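Local coordinates for putative sugar binding protein (Bacteroides vulgatus ATCC 8482, PDB 3KEZ), which probably binds sugars or other nutrients at the cell outer membrane, as a calcium-containing member of the SusD family, at residues Asn113-Gln118 against Leu183-Asn189; Phe308-Ala314 against Ser417-Thr422; Asp38-Leu44 against Ser80-Leu85. All coordinates share one frame; numbering follows the deposited sequence.

How the contacts relate
Contact 3 comes first along the chain, then contact 1, then contact 2. Contacts 1 and 3 lie in the helical N-terminal region, which belongs to a TPR-related family; their centres are about 24 Å apart, and helix 80-96 of contact 3 is followed by helix 109-134 of contact 1. That second helix ties them further, since its A126 and L130 also touch L85 of contact 3. Contact 2 lies in the later part of the chain, across the chain's centre from contact 1, with centres about 44 Å apart, and about 30 Å from contact 3. None touches another. Only contact 3 approaches the calcium site; contact 1 joins a helix to a loop and contact 2 a hairpin tip to a loop.

Contact 1: residues Asn113-Gln118 against Leu183-Asn189; sequences NDLKGQ and LLSGDFN
D114 and L184 bring their CA atoms within 4.2 Å of each other where the segment 183-189, leaving helix 166-183 for the loop before helix 195-209, runs closely past helix 109-134. The junction belongs to the helical, TPR-related N-terminal part of the SusD fold. G117 has no side chain on the helix surface here, and L183 CB comes to 4.0 Å from its CA. L183 points at the helix and parts its two methyls: CD1 touches the extended K116 chain at CG, CD and CE, and K116 NZ goes on to a salt bridge with D100, while CD2 meets the N113 amide. L184 starts out away from the helix but turns back, CD2 resting 3.4 Å from Q118 N.

D114 carries the polar side of the contact. With CG anti to the backbone N (chi1 179°), its carboxylate reaches out to the loop, and OD1 takes the S185 N-H on its anti side at 2.7 Å, nearly straight at 169°. OD2 accepts from Q118 NE2, one helical turn on, at 2.7 Å, which steadies the carboxylate from its other oxygen. The loop is held in turn by R195, bonded to the backbone of S185, and by an ST turn from D187 N to S185 OG. N189 ND2 donates to two waters: one lies 2.8 Å from D114 OD1, and the other accepts from Q118 NE2 at 2.9 Å.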
loop_
_atom_site.group_PDB
_atom_site.type_symbol
_atom_site.label_atom_id
_atom_site.label_comp_id
_atom_site.label_asym_id
_atom_site.label_seq_id
_atom_site.Cartn_x
_atom_site.Cartn_y
_atom_site.Cartn_z
ATOM N N ASN A 113 -24.505 2.323 7.360
ATOM C CA ASN A 113 -23.967 1.885 6.085
ATOM C C ASN A 113 -22.472 2.171 5.954
ATOM O O ASN A 113 -21.716 1.332 5.453
ATOM C CB ASN A 113 -24.766 2.443 4.906
ATOM C CG ASN A 113 -26.080 1.699 4.726
ATOM O OD1 ASN A 113 -26.220 0.555 5.174
ATOM N ND2 ASN A 113 -27.054 2.352 4.129
ATOM N N ASP A 114 -22.033 3.327 6.424
ATOM C CA ASP A 114 -20.606 3.671 6.333
ATOM C C ASP A 114 -19.734 2.774 7.223
ATOM O O ASP A 114 -18.658 2.331 6.809
ATOM C CB ASP A 114 -20.384 5.124 6.716
ATOM C CG ASP A 114 -18.934 5.509 6.669
ATOM O OD1 ASP A 114 -18.408 5.722 5.552
ATOM O OD2 ASP A 114 -18.331 5.585 7.755
ATOM N N LEU A 115 -20.207 2.498 8.443
ATOM C CA LEU A 115 -19.488 1.594 9.337
ATOM C C LEU A 115 -19.334 0.224 8.660
ATOM O O LEU A 115 -18.260 -0.367 8.675
ATOM C CB LEU A 115 -20.211 1.451 10.669
ATOM C CG LEU A 115 -20.356 2.632 11.646
ATOM C CD1 LEU A 115 -21.004 2.135 12.923
ATOM C CD2 LEU A 115 -19.007 3.249 11.932
ATOM N N LYS A 116 -20.425 -0.301 8.101
ATOM C CA LYS A 116 -20.343 -1.573 7.395
ATOM C C LYS A 116 -19.384 -1.473 6.210
ATOM O O LYS A 116 -18.607 -2.388 5.955
ATOM C CB LYS A 116 -21.744 -1.999 6.936
ATOM C CG LYS A 116 -21.829 -3.289 6.104
ATOM C CD LYS A 116 -23.317 -3.582 5.686
ATOM C CE LYS A 116 -23.386 -4.742 4.688
ATOM N NZ LYS A 116 -24.775 -5.133 4.343
ATOM N N GLY A 117 -19.464 -0.375 5.463
ATOM C CA GLY A 117 -18.525 -0.136 4.360
ATOM C C GLY A 117 -17.074 -0.094 4.779
ATOM O O GLY A 117 -16.179 -0.592 4.089
ATOM N N GLN A 118 -16.808 0.518 5.920
ATOM C CA GLN A 118 -15.429 0.535 6.428
ATOM C C GLN A 118 -14.900 -0.890 6.672
ATOM O O GLN A 118 -13.804 -1.229 6.249
ATOM C CB GLN A 118 -15.318 1.401 7.689
ATOM C CG GLN A 118 -15.543 2.894 7.457
ATOM C CD GLN A 118 -15.313 3.672 8.743
ATOM O OE1 GLN A 118 -14.356 3.404 9.446
ATOM N NE2 GLN A 118 -16.175 4.627 9.039
ATOM N N LEU A 183 -21.448 1.725 -0.019
ATOM C CA LEU A 183 -21.893 1.895 1.353
ATOM C C LEU A 183 -21.187 3.036 2.104
ATOM O O LEU A 183 -21.805 3.749 2.895
ATOM C CB LEU A 183 -21.710 0.571 2.096
ATOM C CG LEU A 183 -22.646 -0.584 1.745
ATOM C CD1 LEU A 183 -22.249 -1.813 2.504
ATOM C CD2 LEU A 183 -24.089 -0.229 2.017
ATOM N N LEU A 184 -19.888 3.189 1.859
ATOM C CA LEU A 184 -19.078 4.199 2.499
ATOM C C LEU A 184 -19.511 5.607 2.161
ATOM O O LEU A 184 -19.908 5.916 1.028
ATOM C CB LEU A 184 -17.620 4.052 2.056
ATOM C CG LEU A 184 -16.802 2.918 2.634
ATOM C CD1 LEU A 184 -15.648 2.563 1.694
ATOM C CD2 LEU A 184 -16.310 3.318 4.010
ATOM N N SER A 185 -19.384 6.497 3.127
ATOM C CA SER A 185 -19.592 7.932 2.864
ATOM C C SER A 185 -18.411 8.480 2.057
ATOM O O SER A 185 -17.289 7.978 2.212
ATOM C CB SER A 185 -19.654 8.690 4.176
ATOM O OG SER A 185 -19.672 10.077 3.908
ATOM N N GLY A 186 -18.675 9.472 1.200
ATOM C CA GLY A 186 -17.633 10.301 0.552
ATOM C C GLY A 186 -17.070 11.474 1.358
ATOM O O GLY A 186 -16.179 12.190 0.895
ATOM N N ASP A 187 -17.595 11.697 2.560
ATOM C CA ASP A 187 -17.081 12.751 3.429
ATOM C C ASP A 187 -15.634 12.500 3.853
ATOM O O ASP A 187 -15.184 11.350 3.968
ATOM C CB ASP A 187 -17.940 12.900 4.694
ATOM C CG ASP A 187 -19.361 13.323 4.389
ATOM O OD1 ASP A 187 -19.667 13.617 3.228
ATOM O OD2 ASP A 187 -20.158 13.368 5.313
ATOM N N PHE A 188 -14.902 13.598 4.044
ATOM C CA PHE A 188 -13.600 13.534 4.722
ATOM C C PHE A 188 -13.742 12.816 6.071
ATOM O O PHE A 188 -14.700 13.030 6.813
ATOM C CB PHE A 188 -13.041 14.949 4.919
ATOM C CG PHE A 188 -11.683 14.974 5.520
ATOM C CD1 PHE A 188 -10.573 14.865 4.723
ATOM C CD2 PHE A 188 -11.521 15.096 6.892
ATOM C CE1 PHE A 188 -9.315 14.904 5.264
ATOM C CE2 PHE A 188 -10.263 15.111 7.466
ATOM C CZ PHE A 188 -9.154 15.017 6.667
ATOM N N ASN A 189 -12.827 11.914 6.361
ATOM C CA ASN A 189 -12.923 11.084 7.564
ATOM C C ASN A 189 -11.532 10.704 8.009
ATOM O O ASN A 189 -10.943 9.722 7.563
ATOM C CB ASN A 189 -13.791 9.858 7.328
ATOM C CG ASN A 189 -14.321 9.256 8.606
ATOM O OD1 ASN A 189 -14.040 9.734 9.722
ATOM N ND2 ASN A 189 -15.078 8.163 8.460
HETATM O O HOH W 1 -15.886 6.856 5.843
HETATM O O HOH W 2 -16.324 6.823 10.940
#

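Contact 2: residues Phe308-Ala314 against Ser417-Thr422; sequences FDKKYYA and SDINKT
K421 and Y312 both set CG anti to the carbonyl carbon (chi1 -70° in K421), and the two side chains run side by side in the same direction. The K421 chain is extended beyond CG, which carries NZ over the centre of the Y312 ring, 2.9 Å from the centroid and only 3° off the normal. This cation-pi contact is tighter than usual, and its exact distance should be read with caution. K421 CE adds a CH-pi contact on the same face, and K310 CB lies on the opposite face, toward the rim. At the ring edge, N420 OD1 approaches CD1 of Y312 at 3.4 Å. Y313 crosses K421 at about a right angle, its CZ 3.5 Å from K421 CB.

Two backbone bonds join the loops: N420 N gives its proton to K311 O at 2.7 Å, almost straight (175°), and K421 N to a lone pair of Y312 O at 3.0 Å. I419 CG2 packs on A314 CB and at the edge of the F308 ring. K311 NZ makes a long salt bridge with D418 OD1, 3.6 Å, and a water accepts from NZ and donates to D418 O; D418 OD2 bonds to Y291 OH. The type I turn I419-T422 thus binds the tip of an antiparallel hairpin, strands 306-309 and 313-316, at its classic beta bulge, where Y312 and Y313 both face D309.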
loop_
_atom_site.group_PDB
_atom_site.type_symbol
_atom_site.label_atom_id
_atom_site.label_comp_id
_atom_site.label_asym_id
_atom_site.label_seq_id
_atom_site.Cartn_x
_atom_site.Cartn_y
_atom_site.Cartn_z
ATOM N N PHE A 308 19.366 14.004 2.621
ATOM C CA PHE A 308 20.699 13.443 2.406
ATOM C C PHE A 308 21.515 13.413 3.701
ATOM O O PHE A 308 21.677 14.432 4.367
ATOM C CB PHE A 308 21.476 14.253 1.367
ATOM C CG PHE A 308 20.880 14.203 0.003
ATOM C CD1 PHE A 308 19.873 15.076 -0.350
ATOM C CD2 PHE A 308 21.318 13.267 -0.927
ATOM C CE1 PHE A 308 19.301 15.021 -1.605
ATOM C CE2 PHE A 308 20.737 13.196 -2.183
ATOM C CZ PHE A 308 19.745 14.077 -2.529
ATOM N N ASP A 309 22.013 12.228 4.042
ATOM C CA ASP A 309 22.982 12.056 5.105
ATOM C C ASP A 309 24.336 12.395 4.530
ATOM O O ASP A 309 24.964 11.541 3.913
ATOM C CB ASP A 309 22.990 10.602 5.570
ATOM C CG ASP A 309 24.009 10.359 6.646
ATOM O OD1 ASP A 309 24.405 11.355 7.244
ATOM O OD2 ASP A 309 24.439 9.206 6.843
ATOM N N LYS A 310 24.787 13.634 4.740
ATOM C CA LYS A 310 26.038 14.128 4.168
ATOM C C LYS A 310 26.049 13.841 2.658
ATOM O O LYS A 310 25.094 14.210 1.988
ATOM C CB LYS A 310 27.253 13.553 4.904
ATOM C CG LYS A 310 27.319 13.874 6.425
ATOM C CD LYS A 310 27.008 15.365 6.706
ATOM C CE LYS A 310 27.356 15.809 8.127
ATOM N NZ LYS A 310 26.777 14.885 9.121
ATOM N N LYS A 311 27.088 13.195 2.132
ATOM C CA LYS A 311 27.087 12.741 0.755
ATOM C C LYS A 311 27.100 11.212 0.745
ATOM O O LYS A 311 27.766 10.607 -0.092
ATOM C CB LYS A 311 28.273 13.333 -0.041
ATOM C CG LYS A 311 28.180 14.850 -0.289
ATOM C CD LYS A 311 29.037 15.338 -1.490
ATOM C CE LYS A 311 28.546 16.698 -2.050
ATOM N NZ LYS A 311 27.078 16.744 -2.449
ATOM N N TYR A 312 26.347 10.580 1.661
ATOM C CA TYR A 312 26.420 9.126 1.836
ATOM C C TYR A 312 25.178 8.348 1.378
ATOM O O TYR A 312 25.313 7.321 0.716
ATOM C CB TYR A 312 26.669 8.767 3.295
ATOM C CG TYR A 312 27.769 9.552 3.953
ATOM C CD1 TYR A 312 28.972 9.826 3.277
ATOM C CD2 TYR A 312 27.622 10.024 5.266
ATOM C CE1 TYR A 312 30.001 10.570 3.904
ATOM C CE2 TYR A 312 28.644 10.764 5.890
ATOM C CZ TYR A 312 29.817 11.028 5.209
ATOM O OH TYR A 312 30.797 11.752 5.842
ATOM N N TYR A 313 24.004 8.821 1.819
ATOM C CA TYR A 313 22.718 8.203 1.576
ATOM C C TYR A 313 21.643 9.268 1.398
ATOM O O TYR A 313 21.769 10.394 1.910
ATOM C CB TYR A 313 22.269 7.397 2.773
ATOM C CG TYR A 313 23.238 6.395 3.261
ATOM C CD1 TYR A 313 23.352 5.169 2.634
ATOM C CD2 TYR A 313 24.024 6.652 4.373
ATOM C CE1 TYR A 313 24.263 4.234 3.071
ATOM C CE2 TYR A 313 24.933 5.713 4.831
ATOM C CZ TYR A 313 25.036 4.503 4.172
ATOM O OH TYR A 313 25.908 3.540 4.615
ATOM N N ALA A 314 20.582 8.901 0.690
ATOM C CA ALA A 314 19.422 9.747 0.543
ATOM C C ALA A 314 18.208 8.984 1.041
ATOM O O ALA A 314 17.873 7.905 0.531
ATOM C CB ALA A 314 19.235 10.160 -0.894
ATOM N N SER A 417 28.425 9.770 -6.552
ATOM C CA SER A 417 29.223 10.453 -5.565
ATOM C C SER A 417 28.384 11.349 -4.635
ATOM O O SER A 417 28.880 11.757 -3.595
ATOM C CB SER A 417 30.342 11.240 -6.254
ATOM O OG SER A 417 29.805 12.088 -7.249
ATOM N N ASP A 418 27.121 11.631 -4.962
ATOM C CA ASP A 418 26.257 12.409 -4.028
ATOM C C ASP A 418 25.761 11.536 -2.879
ATOM O O ASP A 418 25.322 12.056 -1.848
ATOM C CB ASP A 418 25.016 12.989 -4.715
ATOM C CG ASP A 418 25.312 14.156 -5.645
ATOM O OD1 ASP A 418 26.335 14.844 -5.455
ATOM O OD2 ASP A 418 24.441 14.386 -6.543
ATOM N N ILE A 419 25.764 10.215 -3.090
ATOM C CA ILE A 419 25.345 9.253 -2.076
ATOM C C ILE A 419 26.334 8.099 -2.084
ATOM O O ILE A 419 26.008 6.971 -2.463
ATOM C CB ILE A 419 23.897 8.772 -2.292
ATOM C CG1 ILE A 419 23.648 8.273 -3.737
ATOM C CG2 ILE A 419 22.954 9.887 -1.895
ATOM C CD1 ILE A 419 22.237 7.829 -3.970
ATOM N N ASN A 420 27.555 8.410 -1.639
ATOM C CA ASN A 420 28.714 7.572 -1.935
ATOM C C ASN A 420 28.838 6.343 -1.070
ATOM O O ASN A 420 29.734 5.548 -1.298
ATOM C CB ASN A 420 30.035 8.383 -1.941
ATOM C CG ASN A 420 30.439 8.895 -0.570
ATOM O OD1 ASN A 420 30.069 8.327 0.453
ATOM N ND2 ASN A 420 31.222 9.962 -0.548
ATOM N N LYS A 421 27.957 6.168 -0.086
ATOM C CA LYS A 421 27.929 4.922 0.694
ATOM C C LYS A 421 26.804 3.969 0.304
ATOM O O LYS A 421 26.686 2.876 0.862
ATOM C CB LYS A 421 27.860 5.228 2.194
ATOM C CG LYS A 421 29.153 5.814 2.746
ATOM C CD LYS A 421 29.031 6.224 4.207
ATOM C CE LYS A 421 30.288 6.962 4.654
ATOM N NZ LYS A 421 30.006 7.891 5.758
ATOM N N THR A 422 25.978 4.370 -0.656
ATOM C CA THR A 422 24.863 3.553 -1.083
ATOM C C THR A 422 25.329 2.571 -2.151
ATOM O O THR A 422 25.756 2.971 -3.231
ATOM C CB THR A 422 23.754 4.441 -1.712
ATOM O OG1 THR A 422 23.349 5.457 -0.790
ATOM C CG2 THR A 422 22.541 3.593 -2.165
HETATM O O HOH W 3 24.534 15.113 -2.127
HETATM O O HOH W 4 20.891 6.548 -0.760
#

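Contact 3: residues Asp38-Leu44 against Ser80-Leu85; sequences DAYSGRL and SHWSYL. With EDO (1,2-ethanediol), chain G.
S80 OG is gripped by R43 NH1, which donates to it at 2.8 Å in the guanidinium plane, and by a water at 2.8 Å that in turn donates to D38 O. The first torsion of S80, 42°, sets OG between its backbone N and carbonyl carbon, turned to R43. D38 OD1 sits over the centre of the guanidinium, 3.3 Å from R43 NH1, a salt bridge of charges only, since no N-H of R43 points at OD1. NH1 and NH2 of R43 also bond to O1 and O2 of a 1,2-ethanediol, probably from the crystallisation liquor.

In the helical, TPR-related part of this SusD-family protein, the contact joins the first turns of helix 80-96 to the start of helix 43-50, whose N-cap is G42, and the type I turn A39-G42 before it. D38 CB lies over one face of the Y84 ring, a CH-pi contact. L44 and L85 meet tip to tip, CD1 to CD2 at 3.8 Å, against helix 109-134, where D129 bonds Y40 OH. Within the A39-G42 turn, S41 OG bonds N261 ND2, a second-shell contact to a calcium-binding residue. A further water, donating to R43 O, lies 2.9 Å from H81 NE2.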
loop_
_atom_site.group_PDB
_atom_site.type_symbol
_atom_site.label_atom_id
_atom_site.label_comp_id
_atom_site.label_asym_id
_atom_site.label_seq_id
_atom_site.Cartn_x
_atom_site.Cartn_y
_atom_site.Cartn_z
ATOM N N ASP A 38 4.227 -3.182 12.953
ATOM C CA ASP A 38 4.145 -4.489 12.321
ATOM C C ASP A 38 3.059 -4.540 11.253
ATOM O O ASP A 38 2.982 -5.517 10.515
ATOM C CB ASP A 38 3.902 -5.593 13.368
ATOM C CG ASP A 38 5.172 -5.966 14.141
ATOM O OD1 ASP A 38 6.275 -5.537 13.758
ATOM O OD2 ASP A 38 5.059 -6.678 15.147
ATOM N N ALA A 39 2.189 -3.533 11.213
ATOM C CA ALA A 39 1.146 -3.457 10.197
ATOM C C ALA A 39 1.427 -2.253 9.305
ATOM O O ALA A 39 2.523 -2.170 8.703
ATOM C CB ALA A 39 -0.272 -3.409 10.837
ATOM N N TYR A 40 0.470 -1.332 9.198
ATOM C CA TYR A 40 0.556 -0.259 8.220
ATOM C C TYR A 40 1.410 0.952 8.622
ATOM O O TYR A 40 1.581 1.885 7.841
ATOM C CB TYR A 40 -0.855 0.174 7.785
ATOM C CG TYR A 40 -1.534 -0.923 6.987
ATOM C CD1 TYR A 40 -1.141 -1.208 5.642
ATOM C CD2 TYR A 40 -2.504 -1.730 7.577
ATOM C CE1 TYR A 40 -1.765 -2.236 4.915
ATOM C CE2 TYR A 40 -3.130 -2.775 6.844
ATOM C CZ TYR A 40 -2.769 -3.011 5.532
ATOM O OH TYR A 40 -3.393 -4.043 4.854
ATOM N N SER A 41 1.996 0.942 9.809
ATOM C CA SER A 41 2.970 1.976 10.124
ATOM C C SER A 41 4.395 1.484 9.839
ATOM O O SER A 41 5.345 2.194 10.109
ATOM C CB SER A 41 2.804 2.447 11.567
ATOM O OG SER A 41 1.804 3.437 11.693
ATOM N N GLY A 42 4.547 0.285 9.276
ATOM C CA GLY A 42 5.893 -0.206 8.964
ATOM C C GLY A 42 5.936 -1.333 7.955
ATOM O O GLY A 42 5.937 -1.112 6.735
ATOM N N ARG A 43 5.913 -2.552 8.466
ATOM C CA ARG A 43 6.236 -3.734 7.654
ATOM C C ARG A 43 5.402 -3.899 6.424
ATOM O O ARG A 43 5.950 -4.290 5.392
ATOM C CB ARG A 43 6.171 -5.008 8.514
ATOM C CG ARG A 43 7.321 -5.057 9.491
ATOM C CD ARG A 43 7.307 -6.327 10.328
ATOM N NE ARG A 43 8.427 -6.363 11.255
ATOM C CZ ARG A 43 8.567 -7.250 12.231
ATOM N NH1 ARG A 43 7.658 -8.178 12.407
ATOM N NH2 ARG A 43 9.615 -7.191 13.043
ATOM N N LEU A 44 4.094 -3.574 6.509
ATOM C CA LEU A 44 3.213 -3.718 5.337
ATOM C C LEU A 44 3.471 -2.641 4.298
ATOM O O LEU A 44 3.227 -2.861 3.102
ATOM C CB LEU A 44 1.717 -3.780 5.720
ATOM C CG LEU A 44 1.369 -4.994 6.617
ATOM C CD1 LEU A 44 -0.071 -4.887 7.041
ATOM C CD2 LEU A 44 1.603 -6.337 5.898
ATOM N N SER A 80 4.289 -11.586 11.549
ATOM C CA SER A 80 3.444 -10.423 11.820
ATOM C C SER A 80 2.469 -10.084 10.690
ATOM O O SER A 80 1.354 -9.701 10.952
ATOM C CB SER A 80 4.318 -9.191 12.070
ATOM O OG SER A 80 5.419 -9.155 11.131
ATOM N N HIS A 81 2.927 -10.195 9.442
ATOM C CA HIS A 81 2.084 -9.878 8.307
ATOM C C HIS A 81 0.858 -10.765 8.396
ATOM O O HIS A 81 -0.252 -10.286 8.306
ATOM C CB HIS A 81 2.796 -10.120 6.973
ATOM C CG HIS A 81 4.188 -9.556 6.901
ATOM N ND1 HIS A 81 5.277 -10.131 7.542
ATOM C CD2 HIS A 81 4.671 -8.490 6.224
ATOM C CE1 HIS A 81 6.360 -9.427 7.268
ATOM N NE2 HIS A 81 6.020 -8.426 6.467
ATOM N N TRP A 82 1.100 -12.062 8.555
ATOM C CA TRP A 82 0.037 -13.056 8.653
ATOM C C TRP A 82 -0.940 -12.804 9.829
ATOM O O TRP A 82 -2.178 -12.655 9.628
ATOM C CB TRP A 82 0.724 -14.427 8.756
ATOM C CG TRP A 82 -0.183 -15.598 8.694
ATOM C CD1 TRP A 82 -0.784 -16.215 9.735
ATOM C CD2 TRP A 82 -0.577 -16.315 7.506
ATOM N NE1 TRP A 82 -1.540 -17.281 9.282
ATOM C CE2 TRP A 82 -1.433 -17.355 7.914
ATOM C CE3 TRP A 82 -0.317 -16.147 6.137
ATOM C CZ2 TRP A 82 -2.014 -18.260 6.994
ATOM C CZ3 TRP A 82 -0.877 -17.054 5.234
ATOM C CH2 TRP A 82 -1.723 -18.092 5.674
ATOM N N SER A 83 -0.356 -12.711 11.037
ATOM C CA SER A 83 -1.133 -12.568 12.273
ATOM C C SER A 83 -1.918 -11.269 12.332
ATOM O O SER A 83 -3.085 -11.289 12.670
ATOM C CB SER A 83 -0.271 -12.760 13.545
ATOM O OG SER A 83 1.032 -12.198 13.446
ATOM N N TYR A 84 -1.284 -10.149 11.959
ATOM C CA TYR A 84 -1.942 -8.864 12.018
ATOM C C TYR A 84 -3.094 -8.762 11.003
ATOM O O TYR A 84 -4.199 -8.342 11.346
ATOM C CB TYR A 84 -0.936 -7.717 11.826
ATOM C CG TYR A 84 -0.301 -7.273 13.117
ATOM C CD1 TYR A 84 0.629 -8.070 13.746
ATOM C CD2 TYR A 84 -0.662 -6.048 13.729
ATOM C CE1 TYR A 84 1.194 -7.700 14.949
ATOM C CE2 TYR A 84 -0.101 -5.667 14.962
ATOM C CZ TYR A 84 0.848 -6.495 15.546
ATOM O OH TYR A 84 1.439 -6.170 16.762
ATOM N N LEU A 85 -2.847 -9.204 9.771
ATOM C CA LEU A 85 -3.900 -9.148 8.756
ATOM C C LEU A 85 -5.088 -10.071 9.098
ATOM O O LEU A 85 -6.251 -9.684 8.915
ATOM C CB LEU A 85 -3.313 -9.382 7.356
ATOM C CG LEU A 85 -2.446 -8.193 6.938
ATOM C CD1 LEU A 85 -1.566 -8.497 5.772
ATOM C CD2 LEU A 85 -3.276 -6.902 6.718
HETATM C C1 EDO G . 8.844 -10.158 16.227
HETATM O O1 EDO G . 8.162 -10.047 14.976
HETATM C C2 EDO G . 10.233 -9.548 16.094
HETATM O O2 EDO G . 10.735 -9.764 14.759
HETATM O O HOH W 5 4.163 -7.538 9.247
HETATM O O HOH W 6 7.702 -6.218 5.592
#